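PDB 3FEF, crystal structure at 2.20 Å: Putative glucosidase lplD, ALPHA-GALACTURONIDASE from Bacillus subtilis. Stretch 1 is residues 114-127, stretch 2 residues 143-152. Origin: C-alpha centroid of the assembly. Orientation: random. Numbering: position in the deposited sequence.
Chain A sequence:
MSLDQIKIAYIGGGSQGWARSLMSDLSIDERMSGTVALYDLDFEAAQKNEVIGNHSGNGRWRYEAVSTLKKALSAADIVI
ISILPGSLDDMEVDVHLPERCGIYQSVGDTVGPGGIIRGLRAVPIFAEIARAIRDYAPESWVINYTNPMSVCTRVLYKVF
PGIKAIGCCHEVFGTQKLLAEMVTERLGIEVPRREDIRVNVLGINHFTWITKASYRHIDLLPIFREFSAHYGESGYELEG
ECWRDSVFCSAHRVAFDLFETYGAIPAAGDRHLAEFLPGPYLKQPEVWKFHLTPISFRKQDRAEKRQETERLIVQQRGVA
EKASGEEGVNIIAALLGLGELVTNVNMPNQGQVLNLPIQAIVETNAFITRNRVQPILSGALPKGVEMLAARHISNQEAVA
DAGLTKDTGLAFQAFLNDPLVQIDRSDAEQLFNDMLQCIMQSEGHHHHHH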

# COMPACT_ATOMS: atom_id res chain seq x y z
N GLY A 114 -27.25 10.01 16.69
CA GLY A 114 -27.82 8.73 17.11
C GLY A 114 -27.03 7.52 16.65
O GLY A 114 -26.88 6.53 17.38
N GLY A 115 -26.54 7.58 15.41
CA GLY A 115 -25.73 6.50 14.89
C GLY A 115 -24.47 6.32 15.72
O GLY A 115 -24.13 5.20 16.08
N ILE A 116 -23.80 7.42 16.05
CA ILE A 116 -22.57 7.38 16.83
C ILE A 116 -22.80 6.83 18.24
O ILE A 116 -22.09 5.93 18.69
CB ILE A 116 -21.96 8.79 16.97
CG1 ILE A 116 -21.76 9.43 15.59
CG2 ILE A 116 -20.68 8.75 17.83
CD1 ILE A 116 -20.39 9.30 14.98
N ILE A 117 -23.78 7.39 18.94
CA ILE A 117 -24.10 6.95 20.29
C ILE A 117 -24.52 5.49 20.25
O ILE A 117 -24.05 4.68 21.05
CB ILE A 117 -25.23 7.82 20.93
CG1 ILE A 117 -24.76 9.27 21.05
CG2 ILE A 117 -25.64 7.29 22.30
CD1 ILE A 117 -23.55 9.43 21.97
N ARG A 118 -25.36 5.14 19.28
CA ARG A 118 -25.80 3.75 19.15
C ARG A 118 -24.63 2.79 18.91
O ARG A 118 -24.54 1.73 19.53
CB ARG A 118 -26.86 3.63 18.05
CG ARG A 118 -27.50 2.25 17.93
CD ARG A 118 -28.45 2.28 16.73
NE ARG A 118 -28.89 0.96 16.30
CZ ARG A 118 -30.16 0.60 16.24
NH1 ARG A 118 -31.10 1.46 16.60
NH2 ARG A 118 -30.49 -0.63 15.83
N GLY A 119 -23.74 3.17 18.00
CA GLY A 119 -22.58 2.34 17.73
C GLY A 119 -21.81 2.13 19.02
O GLY A 119 -21.41 1.02 19.37
N LEU A 120 -21.60 3.23 19.73
CA LEU A 120 -20.87 3.18 20.97
C LEU A 120 -21.46 2.11 21.90
O LEU A 120 -20.76 1.28 22.44
CB LEU A 120 -21.00 4.54 21.61
CG LEU A 120 -19.80 5.21 22.22
CD1 LEU A 120 -18.52 4.86 21.46
CD2 LEU A 120 -20.09 6.71 22.21
N ARG A 121 -22.77 2.13 22.06
CA ARG A 121 -23.50 1.15 22.86
C ARG A 121 -23.33 -0.28 22.32
O ARG A 121 -23.26 -1.25 23.07
CB ARG A 121 -24.98 1.55 22.84
CG ARG A 121 -25.85 1.03 23.95
CD ARG A 121 -27.08 1.96 24.18
NE ARG A 121 -28.01 1.97 23.05
CZ ARG A 121 -28.38 3.07 22.40
NH1 ARG A 121 -27.92 4.25 22.78
NH2 ARG A 121 -29.23 3.01 21.38
N ALA A 122 -23.26 -0.42 21.01
CA ALA A 122 -23.22 -1.77 20.41
C ALA A 122 -21.84 -2.42 20.53
O ALA A 122 -21.72 -3.64 20.52
CB ALA A 122 -23.65 -1.71 18.93
N VAL A 123 -20.79 -1.60 20.64
CA VAL A 123 -19.44 -2.13 20.63
C VAL A 123 -19.23 -3.25 21.65
O VAL A 123 -18.75 -4.33 21.29
CB VAL A 123 -18.38 -1.00 20.78
CG1 VAL A 123 -16.97 -1.60 20.97
CG2 VAL A 123 -18.40 -0.10 19.54
N PRO A 124 -19.56 -3.02 22.93
CA PRO A 124 -19.24 -4.11 23.87
C PRO A 124 -20.17 -5.31 23.73
O PRO A 124 -19.81 -6.42 24.12
CB PRO A 124 -19.33 -3.44 25.26
CG PRO A 124 -20.14 -2.18 25.05
CD PRO A 124 -19.97 -1.77 23.59
N ILE A 125 -21.36 -5.11 23.17
CA ILE A 125 -22.23 -6.25 22.86
C ILE A 125 -21.60 -7.15 21.79
O ILE A 125 -21.65 -8.38 21.89
CB ILE A 125 -23.63 -5.79 22.42
CG1 ILE A 125 -24.29 -4.98 23.54
CG2 ILE A 125 -24.50 -6.98 22.05
CD1 ILE A 125 -25.72 -4.52 23.22
N PHE A 126 -20.99 -6.55 20.77
CA PHE A 126 -20.44 -7.35 19.69
C PHE A 126 -19.06 -7.92 20.03
O PHE A 126 -18.68 -8.99 19.54
CB PHE A 126 -20.46 -6.58 18.36
CG PHE A 126 -21.79 -6.62 17.68
CD1 PHE A 126 -22.00 -7.46 16.58
CD2 PHE A 126 -22.86 -5.86 18.16
CE1 PHE A 126 -23.26 -7.51 15.95
CE2 PHE A 126 -24.13 -5.91 17.53
CZ PHE A 126 -24.32 -6.74 16.43
N ALA A 127 -18.31 -7.21 20.88
CA ALA A 127 -17.07 -7.75 21.41
C ALA A 127 -17.36 -9.06 22.13
O ALA A 127 -16.63 -10.04 21.96
CB ALA A 127 -16.40 -6.76 22.37
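Stretch 2, residues 143-152: INYTNPMSVC

Stretch 2 lies along one side of the helix formed by residues 114-127, and it changes conformation as it goes. It enters as the end of a strand at Ile143 and Asn144, passes through a loop at Tyr145 to Pro148, and turns into a helix at Met149, which is present as selenomethionine. The peptide bond before Pro148 is cis, and Pro148 occupies the N-cap position of this second helix, whose first turn is closed by the bond from Cys152 N to Pro148 O (3.0 Å). The nearest CA atoms pair Gly119 with Pro148 (CA to CA 5.8 Å) and Phe126 with Cys152 (CA to CA 6.2 Å). From Pro148 to Cys152 stretch 2 therefore advances in the same general sense as the first helix.

Phe126 contributes the largest area. Its CA-to-CB bond points toward stretch 2, and with chi1 in the m well the ring lies beneath Cys152. Cys152 CB stands 3.6 Å from the centroid of the Phe126 ring, only 8° off the normal, a CH-pi contact; Cys152 SG lies over the same face, 3.8 Å from that centroid. The ring edge meets the strand end and the loop, with Phe126 CE1 3.5 Å from Asn144 OD1 and Phe126 CZ 3.5 Å from Thr146 CB. Asn144 OD1 also accepts a hydrogen bond from Thr146 N (3.0 Å), which ties together the two residues along this edge. One aromatic side chain thus touches strand, loop and helix. Cys152 reaches back along the first helix as well, its SG 3.9 Å from Ala122 CB.

Pro148 packs where the first helix has no side chain. Its CG comes within 3.4 Å of Gly119 CA, so the pyrrolidine ring rests directly on the helix backbone; a CB on Gly119 in ideal geometry would itself lie 3.4 Å from Pro148 CG, a tight fit. One turn further along, Val151 continues the apolar contact, its CG1 lying 3.9 Å from Val123 CG2.

Arg118 secures the loop through polar contacts. Its CA-to-CB bond points sideways, but the extended side chain brings the guanidinium to the loop, where Arg118 NE donates a hydrogen bond to Asn147 O (3.0 Å, 162°). A weak second bond runs from Arg118 NH2 to Asn147 O, at 3.4 Å. Water 1 adds a bridge, accepting from Asn147 N at 3.1 Å and, weakly, from Arg118 NH2 at 2.8 Å. The arginine thereby engages the backbone carbonyl of Asn147 directly and its backbone N through the water, immediately before the cis-proline.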

# COMPACT_ATOMS: atom_id res chain seq x y z
N ILE A 143 -23.54 -14.09 9.82
CA ILE A 143 -24.21 -13.07 9.05
C ILE A 143 -24.82 -12.03 9.98
O ILE A 143 -25.74 -12.33 10.70
CB ILE A 143 -25.32 -13.66 8.14
CG1 ILE A 143 -24.78 -14.84 7.33
CG2 ILE A 143 -25.90 -12.56 7.23
CD1 ILE A 143 -25.86 -15.51 6.47
N ASN A 144 -24.30 -10.81 9.94
CA ASN A 144 -24.84 -9.75 10.77
C ASN A 144 -25.88 -8.89 10.05
O ASN A 144 -25.67 -8.43 8.93
CB ASN A 144 -23.69 -8.86 11.30
CG ASN A 144 -24.19 -7.72 12.17
OD1 ASN A 144 -25.07 -7.91 13.01
ND2 ASN A 144 -23.64 -6.54 11.96
N TYR A 145 -27.00 -8.66 10.72
CA TYR A 145 -28.08 -7.86 10.21
C TYR A 145 -28.26 -6.60 11.05
O TYR A 145 -29.07 -5.73 10.70
CB TYR A 145 -29.39 -8.64 10.28
CG TYR A 145 -29.54 -9.68 9.22
CD1 TYR A 145 -29.74 -9.33 7.89
CD2 TYR A 145 -29.51 -11.03 9.55
CE1 TYR A 145 -29.88 -10.28 6.91
CE2 TYR A 145 -29.66 -12.00 8.57
CZ TYR A 145 -29.84 -11.61 7.25
OH TYR A 145 -30.00 -12.56 6.28
N THR A 146 -27.53 -6.51 12.16
CA THR A 146 -27.71 -5.41 13.12
C THR A 146 -27.08 -4.09 12.66
O THR A 146 -26.02 -4.09 12.05
CB THR A 146 -27.08 -5.76 14.48
OG1 THR A 146 -27.53 -7.05 14.93
CG2 THR A 146 -27.43 -4.71 15.50
N ASN A 147 -27.74 -2.97 12.96
CA ASN A 147 -27.19 -1.64 12.74
C ASN A 147 -26.68 -1.04 14.06
O ASN A 147 -27.25 -1.32 15.12
CB ASN A 147 -28.28 -0.74 12.17
CG ASN A 147 -28.69 -1.16 10.78
OD1 ASN A 147 -27.85 -1.46 9.94
ND2 ASN A 147 -29.99 -1.18 10.53
N PRO A 148 -25.65 -0.17 14.01
CA PRO A 148 -24.93 0.38 12.84
C PRO A 148 -23.98 -0.65 12.24
O PRO A 148 -23.03 -1.10 12.88
CB PRO A 148 -24.14 1.55 13.43
CG PRO A 148 -23.95 1.20 14.86
CD PRO A 148 -25.17 0.40 15.28
N MSE A 149 -24.26 -1.01 10.99
CA MSE A 149 -23.66 -2.16 10.33
C MSE A 149 -22.13 -2.14 10.29
O MSE A 149 -21.48 -3.12 10.64
CB MSE A 149 -24.18 -2.20 8.90
CG MSE A 149 -23.45 -3.20 8.06
SE MSE A 149 -24.49 -4.81 8.04
CE MSE A 149 -25.66 -4.38 6.63
N SER A 150 -21.57 -1.02 9.85
CA SER A 150 -20.14 -0.87 9.70
C SER A 150 -19.38 -0.97 11.02
O SER A 150 -18.30 -1.55 11.07
CB SER A 150 -19.84 0.46 9.00
OG SER A 150 -20.54 0.52 7.76
N VAL A 151 -19.93 -0.41 12.08
CA VAL A 151 -19.30 -0.51 13.38
C VAL A 151 -19.39 -1.91 13.97
O VAL A 151 -18.39 -2.46 14.39
CB VAL A 151 -19.90 0.52 14.37
CG1 VAL A 151 -19.46 0.19 15.81
CG2 VAL A 151 -19.49 1.98 13.95
N CYS A 152 -20.59 -2.50 13.99
CA CYS A 152 -20.78 -3.83 14.57
C CYS A 152 -19.93 -4.84 13.85
O CYS A 152 -19.21 -5.62 14.45
CB CYS A 152 -22.24 -4.28 14.45
SG CYS A 152 -23.35 -3.26 15.41
O HOH W 1 -30.39 -3.07 14.54